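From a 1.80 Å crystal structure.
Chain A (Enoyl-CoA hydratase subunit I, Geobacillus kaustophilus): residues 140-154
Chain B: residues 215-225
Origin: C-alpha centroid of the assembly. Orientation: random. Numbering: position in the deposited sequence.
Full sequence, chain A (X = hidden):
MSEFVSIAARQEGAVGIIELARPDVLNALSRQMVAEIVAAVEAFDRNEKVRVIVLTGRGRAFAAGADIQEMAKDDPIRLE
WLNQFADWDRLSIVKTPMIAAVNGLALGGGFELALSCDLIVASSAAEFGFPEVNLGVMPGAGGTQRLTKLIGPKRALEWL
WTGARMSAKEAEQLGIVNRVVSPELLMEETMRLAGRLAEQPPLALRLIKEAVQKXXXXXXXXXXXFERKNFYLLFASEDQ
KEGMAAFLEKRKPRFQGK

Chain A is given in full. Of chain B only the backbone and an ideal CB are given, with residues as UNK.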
ATOM      1  N   GLY A 140       3.564 -11.331   4.697  1.00  6.46           N
ATOM      2  CA  GLY A 140       2.500 -11.891   5.510  1.00  7.74           C
ATOM      3  C   GLY A 140       2.345 -11.248   6.871  1.00  7.03           C
ATOM      4  O   GLY A 140       1.518 -11.685   7.670  1.00  6.86           O
ATOM      5  N   ALA A 141       3.130 -10.204   7.129  1.00  6.53           N
ATOM      6  CA  ALA A 141       3.087  -9.509   8.412  1.00  7.72           C
ATOM      7  C   ALA A 141       2.658  -8.043   8.310  1.00  7.32           C
ATOM      8  O   ALA A 141       3.277  -7.167   8.919  1.00  7.85           O
ATOM      9  CB  ALA A 141       4.453  -9.610   9.092  1.00  9.29           C
ATOM     10  N   GLY A 142       1.609  -7.782   7.535  1.00  6.53           N
ATOM     11  CA  GLY A 142       1.102  -6.428   7.405  1.00  6.87           C
ATOM     12  C   GLY A 142       1.663  -5.591   6.271  1.00  5.86           C
ATOM     13  O   GLY A 142       1.145  -4.515   5.983  1.00  7.34           O
ATOM     14  N   GLY A 143       2.721  -6.077   5.631  1.00  3.87           N
ATOM     15  CA  GLY A 143       3.332  -5.343   4.535  1.00  5.57           C
ATOM     16  C   GLY A 143       2.373  -4.860   3.459  1.00  6.57           C
ATOM     17  O   GLY A 143       2.408  -3.690   3.076  1.00  6.36           O
ATOM     18  N   THR A 144       1.512  -5.746   2.964  1.00  5.76           N
ATOM     19  CA  THR A 144       0.573  -5.355   1.916  1.00  6.25           C
ATOM     20  C   THR A 144      -0.472  -4.375   2.434  1.00  5.73           C
ATOM     21  O   THR A 144      -0.977  -3.540   1.683  1.00  6.94           O
ATOM     22  CB  THR A 144      -0.167  -6.571   1.312  1.00  4.95           C
ATOM     23  OG1 THR A 144      -1.018  -7.161   2.303  1.00  6.27           O
ATOM     24  CG2 THR A 144       0.823  -7.606   0.818  1.00  7.27           C
ATOM     25  N   GLN A 145      -0.788  -4.472   3.722  1.00  4.13           N
ATOM     26  CA  GLN A 145      -1.793  -3.604   4.319  1.00  5.25           C
ATOM     27  C   GLN A 145      -1.275  -2.211   4.649  1.00  5.17           C
ATOM     28  O   GLN A 145      -1.821  -1.210   4.182  1.00  5.27           O
ATOM     29  CB  GLN A 145      -2.355  -4.249   5.589  1.00  5.59           C
ATOM     30  CG  GLN A 145      -2.942  -5.640   5.373  1.00  6.19           C
ATOM     31  CD  GLN A 145      -3.997  -5.660   4.283  1.00  5.68           C
ATOM     32  OE1 GLN A 145      -3.785  -6.223   3.204  1.00  9.53           O
ATOM     33  NE2 GLN A 145      -5.135  -5.034   4.550  1.00  2.51           N
ATOM     34  N   ARG A 146      -0.221  -2.146   5.454  1.00  4.74           N
ATOM     35  CA  ARG A 146       0.334  -0.858   5.844  1.00  6.29           C
ATOM     36  C   ARG A 146       0.873  -0.044   4.672  1.00  5.72           C
ATOM     37  O   ARG A 146       0.694   1.175   4.638  1.00  5.66           O
ATOM     38  CB  ARG A 146       1.417  -1.046   6.911  1.00  6.25           C
ATOM     39  CG  ARG A 146       0.876  -1.538   8.259  1.00  7.60           C
ATOM     40  CD  ARG A 146       1.905  -1.339   9.370  1.00  8.64           C
ATOM     41  NE  ARG A 146       1.352  -1.557  10.706  1.00  9.01           N
ATOM     42  CZ  ARG A 146       1.358  -2.721  11.349  1.00 10.27           C
ATOM     43  NH1 ARG A 146       1.892  -3.798  10.787  1.00 10.49           N
ATOM     44  NH2 ARG A 146       0.830  -2.806  12.565  1.00 12.92           N
ATOM     45  N   LEU A 147       1.515  -0.693   3.706  1.00  5.58           N
ATOM     46  CA  LEU A 147       2.044   0.045   2.561  1.00  5.19           C
ATOM     47  C   LEU A 147       0.912   0.662   1.739  1.00  6.20           C
ATOM     48  O   LEU A 147       0.986   1.823   1.342  1.00  5.73           O
ATOM     49  CB  LEU A 147       2.894  -0.864   1.658  1.00  4.87           C
ATOM     50  CG  LEU A 147       3.687  -0.117   0.575  1.00  5.21           C
ATOM     51  CD1 LEU A 147       4.778   0.714   1.241  1.00  4.69           C
ATOM     52  CD2 LEU A 147       4.319  -1.100  -0.408  1.00  5.91           C
ATOM     53  N   THR A 148      -0.140  -0.115   1.494  1.00  5.21           N
ATOM     54  CA  THR A 148      -1.275   0.367   0.715  1.00  5.17           C
ATOM     55  C   THR A 148      -1.973   1.550   1.388  1.00  6.05           C
ATOM     56  O   THR A 148      -2.368   2.509   0.724  1.00  6.04           O
ATOM     57  CB  THR A 148      -2.298  -0.761   0.478  1.00  6.51           C
ATOM     58  OG1 THR A 148      -1.674  -1.815  -0.269  1.00  6.43           O
ATOM     59  CG2 THR A 148      -3.502  -0.241  -0.303  1.00  5.60           C
ATOM     60  N   LYS A 149      -2.130   1.483   2.704  1.00  7.76           N
ATOM     61  CA  LYS A 149      -2.778   2.573   3.421  1.00  8.12           C
ATOM     62  C   LYS A 149      -1.934   3.842   3.364  1.00  8.50           C
ATOM     63  O   LYS A 149      -2.469   4.949   3.334  1.00 10.31           O
ATOM     64  CB  LYS A 149      -3.038   2.183   4.879  1.00  7.95           C
ATOM     65  CG  LYS A 149      -4.091   1.091   5.045  1.00 11.05           C
ATOM     66  CD  LYS A 149      -4.493   0.919   6.500  1.00 14.61           C
ATOM     67  CE  LYS A 149      -5.535  -0.181   6.669  1.00 16.48           C
ATOM     68  NZ  LYS A 149      -6.797   0.095   5.924  1.00 13.75           N
ATOM     69  N   LEU A 150      -0.616   3.685   3.331  1.00  7.97           N
ATOM     70  CA  LEU A 150       0.272   4.839   3.289  1.00  8.68           C
ATOM     71  C   LEU A 150       0.444   5.498   1.924  1.00  8.14           C
ATOM     72  O   LEU A 150       0.462   6.725   1.831  1.00  8.22           O
ATOM     73  CB  LEU A 150       1.655   4.466   3.828  1.00  7.53           C
ATOM     74  CG  LEU A 150       1.778   4.245   5.337  1.00  7.67           C
ATOM     75  CD1 LEU A 150       3.155   3.684   5.660  1.00  9.40           C
ATOM     76  CD2 LEU A 150       1.554   5.566   6.066  1.00  8.58           C
ATOM     77  N   ILE A 151       0.568   4.700   0.866  1.00  8.44           N
ATOM     78  CA  ILE A 151       0.790   5.275  -0.458  1.00  6.83           C
ATOM     79  C   ILE A 151      -0.238   4.971  -1.548  1.00  7.63           C
ATOM     80  O   ILE A 151      -0.054   5.363  -2.702  1.00  8.76           O
ATOM     81  CB  ILE A 151       2.215   4.896  -0.961  1.00  8.43           C
ATOM     82  CG1 ILE A 151       2.341   3.388  -1.171  1.00  8.86           C
ATOM     83  CG2 ILE A 151       3.249   5.286   0.092  1.00  7.22           C
ATOM     84  CD1 ILE A 151       3.517   2.953  -2.048  1.00 13.93           C
ATOM     85  N   GLY A 152      -1.315   4.279  -1.189  1.00  7.34           N
ATOM     86  CA  GLY A 152      -2.342   3.962  -2.168  1.00  6.75           C
ATOM     87  C   GLY A 152      -2.085   2.665  -2.913  1.00  6.51           C
ATOM     88  O   GLY A 152      -0.940   2.233  -3.013  1.00  6.73           O
ATOM     89  N   PRO A 153      -3.129   2.029  -3.467  1.00  7.00           N
ATOM     90  CA  PRO A 153      -2.981   0.766  -4.200  1.00  6.89           C
ATOM     91  C   PRO A 153      -2.186   0.819  -5.506  1.00  7.29           C
ATOM     92  O   PRO A 153      -1.507  -0.149  -5.860  1.00  5.82           O
ATOM     93  CB  PRO A 153      -4.426   0.332  -4.426  1.00  7.94           C
ATOM     94  CG  PRO A 153      -5.129   1.639  -4.594  1.00  9.49           C
ATOM     95  CD  PRO A 153      -4.532   2.476  -3.479  1.00  7.43           C
ATOM     96  N   LYS A 154      -2.274   1.934  -6.225  1.00  7.68           N
ATOM     97  CA  LYS A 154      -1.557   2.077  -7.495  1.00  8.73           C
ATOM     98  C   LYS A 154      -0.044   1.974  -7.289  1.00  9.46           C
ATOM     99  O   LYS A 154       0.643   1.203  -7.967  1.00  8.39           O
ATOM    100  CB  LYS A 154      -1.906   3.420  -8.154  1.00  8.34           C
ATOM    101  CG  LYS A 154      -3.358   3.545  -8.627  1.00  7.48           C
ATOM    102  CD  LYS A 154      -3.593   2.790  -9.932  1.00  9.23           C
ATOM    103  CE  LYS A 154      -5.040   2.888 -10.400  1.00  6.35           C
ATOM    104  NZ  LYS A 154      -5.980   2.114  -9.530  1.00  5.31           N
TER
ATOM    105  N   UNK B 215      -6.814  -3.971   1.797  1.00  8.14           N
ATOM    106  CA  UNK B 215      -6.102  -2.903   2.499  1.00  8.69           C
ATOM    107  C   UNK B 215      -6.742  -1.540   2.278  1.00  9.58           C
ATOM    108  O   UNK B 215      -6.667  -0.661   3.134  1.00  9.66           O
ATOM    109  CB  UNK B 215      -4.640  -2.863   2.048  1.00  8.69           C
ATOM    110  N   UNK B 216      -7.363  -1.365   1.118  1.00  9.68           N
ATOM    111  CA  UNK B 216      -8.019  -0.107   0.786  1.00 12.83           C
ATOM    112  C   UNK B 216      -9.294   0.105   1.606  1.00 15.22           C
ATOM    113  O   UNK B 216      -9.644   1.241   1.932  1.00 18.10           O
ATOM    114  CB  UNK B 216      -8.346  -0.067  -0.708  1.00 12.83           C
ATOM    115  N   UNK B 217      -9.974  -0.984   1.951  1.00 15.98           N
ATOM    116  CA  UNK B 217     -11.230  -0.901   2.698  1.00 20.05           C
ATOM    117  C   UNK B 217     -11.171  -1.370   4.159  1.00 21.27           C
ATOM    118  O   UNK B 217     -11.648  -0.682   5.065  1.00 23.76           O
ATOM    119  CB  UNK B 217     -12.290  -1.726   1.965  1.00 20.05           C
ATOM    120  N   UNK B 218     -10.592  -2.546   4.365  1.00 18.89           N
ATOM    121  CA  UNK B 218     -10.471  -3.191   5.676  1.00 18.45           C
ATOM    122  C   UNK B 218      -9.698  -2.485   6.780  1.00 13.97           C
ATOM    123  O   UNK B 218      -8.729  -1.774   6.523  1.00 12.40           O
ATOM    124  CB  UNK B 218      -9.815  -4.557   5.467  1.00 18.45           C
ATOM    125  N   UNK B 219     -10.127  -2.683   8.036  1.00 12.44           N
ATOM    126  CA  UNK B 219      -9.416  -2.071   9.161  1.00 13.15           C
ATOM    127  C   UNK B 219      -8.118  -2.887   9.175  1.00 11.91           C
ATOM    128  O   UNK B 219      -8.134  -4.067   8.817  1.00  9.91           O
ATOM    129  CB  UNK B 219     -10.188  -2.123  10.481  1.00 13.15           C
ATOM    130  N   UNK B 220      -7.009  -2.281   9.580  1.00 10.15           N
ATOM    131  CA  UNK B 220      -5.718  -2.970   9.584  1.00 12.18           C
ATOM    132  C   UNK B 220      -5.694  -4.406  10.110  1.00 10.92           C
ATOM    133  O   UNK B 220      -5.258  -5.320   9.406  1.00  8.17           O
ATOM    134  CB  UNK B 220      -4.736  -2.144  10.418  1.00 12.18           C
ATOM    135  N   UNK B 221      -6.148  -4.607  11.344  1.00  9.59           N
ATOM    136  CA  UNK B 221      -6.132  -5.938  11.943  1.00 11.93           C
ATOM    137  C   UNK B 221      -6.795  -7.007  11.078  1.00 11.89           C
ATOM    138  O   UNK B 221      -6.240  -8.089  10.890  1.00 10.16           O
ATOM    139  CB  UNK B 221      -6.824  -5.892  13.307  1.00 11.93           C
ATOM    140  N   UNK B 222      -7.981  -6.709  10.558  1.00 10.05           N
ATOM    141  CA  UNK B 222      -8.691  -7.672   9.724  1.00 10.66           C
ATOM    142  C   UNK B 222      -8.066  -7.811   8.332  1.00  8.66           C
ATOM    143  O   UNK B 222      -8.165  -8.863   7.701  1.00  7.77           O
ATOM    144  CB  UNK B 222     -10.159  -7.261   9.593  1.00 10.66           C
ATOM    145  N   UNK B 223      -7.415  -6.752   7.859  1.00  7.40           N
ATOM    146  CA  UNK B 223      -6.764  -6.817   6.562  1.00  6.22           C
ATOM    147  C   UNK B 223      -5.587  -7.770   6.673  1.00  5.16           C
ATOM    148  O   UNK B 223      -5.293  -8.537   5.754  1.00  4.18           O
ATOM    149  CB  UNK B 223      -6.314  -5.433   6.091  1.00  6.22           C
ATOM    150  N   UNK B 224      -4.911  -7.724   7.817  1.00  3.94           N
ATOM    151  CA  UNK B 224      -3.772  -8.598   8.067  1.00  5.57           C
ATOM    152  C   UNK B 224      -4.242 -10.040   8.272  1.00  6.44           C
ATOM    153  O   UNK B 224      -3.535 -10.985   7.922  1.00  5.84           O
ATOM    154  CB  UNK B 224      -2.983  -8.114   9.285  1.00  5.57           C
ATOM    155  N   UNK B 225      -5.437 -10.202   8.834  1.00  7.54           N
ATOM    156  CA  UNK B 225      -6.009 -11.532   9.046  1.00  6.68           C
ATOM    157  C   UNK B 225      -6.210 -12.212   7.695  1.00  7.59           C
ATOM    158  O   UNK B 225      -5.963 -13.409   7.544  1.00  8.06           O
ATOM    159  CB  UNK B 225      -7.331 -11.446   9.811  1.00  6.68           C
TER

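The chain A helix 143-151 passes the chain B helix 220-225 at an angle of 134° between their N-to-C directions, with the axes 9.1 Å apart at closest approach. Gln A145 projects from the first helix into chain B, and it limits several of the positions, 223 most of all.

Position 215 is helical and its CB points toward chain A, where the ideal CB already lies 3.5 Å from Thr A148 CB and 3.7 Å from Thr A144 O, close to the end of the Gln A145 side chain. With neighbours this near, only a very small side chain suits, alanine best and glycine at the cost of contact. The residue is Ala B215, and its methyl group packs in this gap. Its carbonyl O accepts a hydrogen bond from Lys A149 NZ (2.9 Å).

At 216 the CB points sideways, 4.9 Å from Thr A148 CG2 and 5.3 Å from Pro A153 CG. Valine, isoleucine or leucine could fill this space. Val B216, in the t rotamer, places CG2 3.8 Å from Thr A148 CG2 and 3.9 Å from Pro A153 CB.

Position 217 points away with nothing of chain A near its CB, so many residues would do, polar ones included; it is Asp B217. At 218 the CB is sideways, and the chain has left helical angles (-61/147). Chain A sets little limit here, and polar, aromatic or aliphatic residues would all be tolerated. Tyr B218 leads its ring away, and its main contribution is backbone: its O accepts a second hydrogen bond from Lys A149 NZ (2.8 Å), so one ammonium group ties together two carbonyls of this turn.

Position 219 points away, with phi -71° and psi 149° just before a helix. These angles allow proline as well as the usual N-cap residues, and Pro B219 is found.

The CB at 220 is sideways, 4.3 Å from Lys A149 CE, but a longer side chain could reach the aliphatic part of Gln A145 and the Arg A146 guanidinium. Leucine, methionine or isoleucine would fit. Leu B220 sets CD1 3.7 Å from Gln A145 CB and CD2 over one face of the guanidinium, 3.6 Å from Arg A146 NH2.

Positions 221 and 222 point away into open space and would accept almost any helix-compatible residue; they are Tyr B221 and Glu B222.

Position 223 is the most restricted. Its angles (-68/-38) are ordinary helical ones, but a CB would point toward chain A and run into the end of the Gln A145 side chain. Glycine alone fits this arrangement, and that end lies over the bare backbone of Gly B223.

At 224 the CB is sideways, 4.8 Å from Gly A142 CA, beside a glycine surface that suits a long, flexible apolar chain. Met B224 lays CG 3.6 Å from Gly A142 CA and 3.9 Å from Gln A145 CG, and CE 3.8 Å from Ala A141 C. Together, Met B224, Ala B215, Leu B220 and Gly B223 surround the Gln A145 side chain.

Position 225 is out of reach and unrestricted by chain A; it is Gln B225.

Chain B, residues 215-225: AVDYPLYEGMQ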
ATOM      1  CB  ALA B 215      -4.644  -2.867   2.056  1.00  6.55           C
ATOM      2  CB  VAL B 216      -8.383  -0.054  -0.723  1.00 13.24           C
ATOM      3  CG1 VAL B 216      -9.204   1.189  -1.025  1.00 16.34           C
ATOM      4  CG2 VAL B 216      -7.112  -0.055  -1.567  1.00 14.50           C
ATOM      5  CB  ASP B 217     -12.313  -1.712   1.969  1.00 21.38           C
ATOM      6  CG  ASP B 217     -12.445  -1.334   0.499  1.00 21.90           C
ATOM      7  OD1 ASP B 217     -12.449  -0.126   0.190  1.00 20.56           O
ATOM      8  OD2 ASP B 217     -12.557  -2.250  -0.347  1.00 23.24           O
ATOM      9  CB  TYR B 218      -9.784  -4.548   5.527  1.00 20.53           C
ATOM     10  CG  TYR B 218     -10.593  -5.696   4.983  1.00 21.57           C
ATOM     11  CD1 TYR B 218     -11.425  -5.542   3.875  1.00 23.16           C
ATOM     12  CD2 TYR B 218     -10.438  -6.974   5.521  1.00 21.21           C
ATOM     13  CE1 TYR B 218     -12.077  -6.640   3.314  1.00 21.69           C
ATOM     14  CE2 TYR B 218     -11.079  -8.071   4.970  1.00 22.54           C
ATOM     15  CZ  TYR B 218     -11.892  -7.902   3.866  1.00 21.91           C
ATOM     16  OH  TYR B 218     -12.498  -9.006   3.314  1.00 23.13           O
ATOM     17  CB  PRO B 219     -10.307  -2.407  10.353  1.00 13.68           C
ATOM     18  CG  PRO B 219     -11.672  -2.413   9.754  1.00 16.71           C
ATOM     19  CD  PRO B 219     -11.456  -3.161   8.456  1.00 13.50           C
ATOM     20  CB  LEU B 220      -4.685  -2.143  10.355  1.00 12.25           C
ATOM     21  CG  LEU B 220      -3.279  -2.745  10.454  1.00 13.96           C
ATOM     22  CD1 LEU B 220      -2.685  -2.902   9.059  1.00 14.52           C
ATOM     23  CD2 LEU B 220      -2.399  -1.843  11.308  1.00 14.50           C
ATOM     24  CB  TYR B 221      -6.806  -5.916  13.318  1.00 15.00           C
ATOM     25  CG  TYR B 221      -6.679  -7.225  14.067  1.00 17.92           C
ATOM     26  CD1 TYR B 221      -5.475  -7.594  14.664  1.00 19.05           C
ATOM     27  CD2 TYR B 221      -7.758  -8.103  14.162  1.00 20.01           C
ATOM     28  CE1 TYR B 221      -5.347  -8.807  15.337  1.00 21.38           C
ATOM     29  CE2 TYR B 221      -7.642  -9.318  14.831  1.00 21.51           C
ATOM     30  CZ  TYR B 221      -6.435  -9.664  15.418  1.00 22.27           C
ATOM     31  OH  TYR B 221      -6.318 -10.862  16.087  1.00 23.38           O
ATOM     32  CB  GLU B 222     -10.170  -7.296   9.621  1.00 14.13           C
ATOM     33  CG  GLU B 222     -10.938  -7.392  10.950  1.00 16.60           C
ATOM     34  CD  GLU B 222     -10.795  -8.751  11.640  1.00 17.93           C
ATOM     35  OE1 GLU B 222     -10.715  -9.782  10.939  1.00 17.43           O
ATOM     36  OE2 GLU B 222     -10.779  -8.794  12.890  1.00 18.87           O
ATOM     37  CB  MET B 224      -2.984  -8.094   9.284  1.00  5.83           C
ATOM     38  CG  MET B 224      -2.162  -6.838   8.965  1.00  5.60           C
ATOM     39  SD  MET B 224      -1.318  -6.104  10.382  1.00  9.21           S
ATOM     40  CE  MET B 224      -0.124  -7.381  10.736  1.00  7.26           C
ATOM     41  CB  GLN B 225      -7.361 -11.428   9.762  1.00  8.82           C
ATOM     42  CG  GLN B 225      -7.267 -11.262  11.266  1.00 11.79           C
ATOM     43  CD  GLN B 225      -6.883 -12.558  11.955  1.00 19.76           C
ATOM     44  OE1 GLN B 225      -7.659 -13.523  11.978  1.00 22.37           O
ATOM     45  NE2 GLN B 225      -5.681 -12.593  12.512  1.00 16.12           N
TER
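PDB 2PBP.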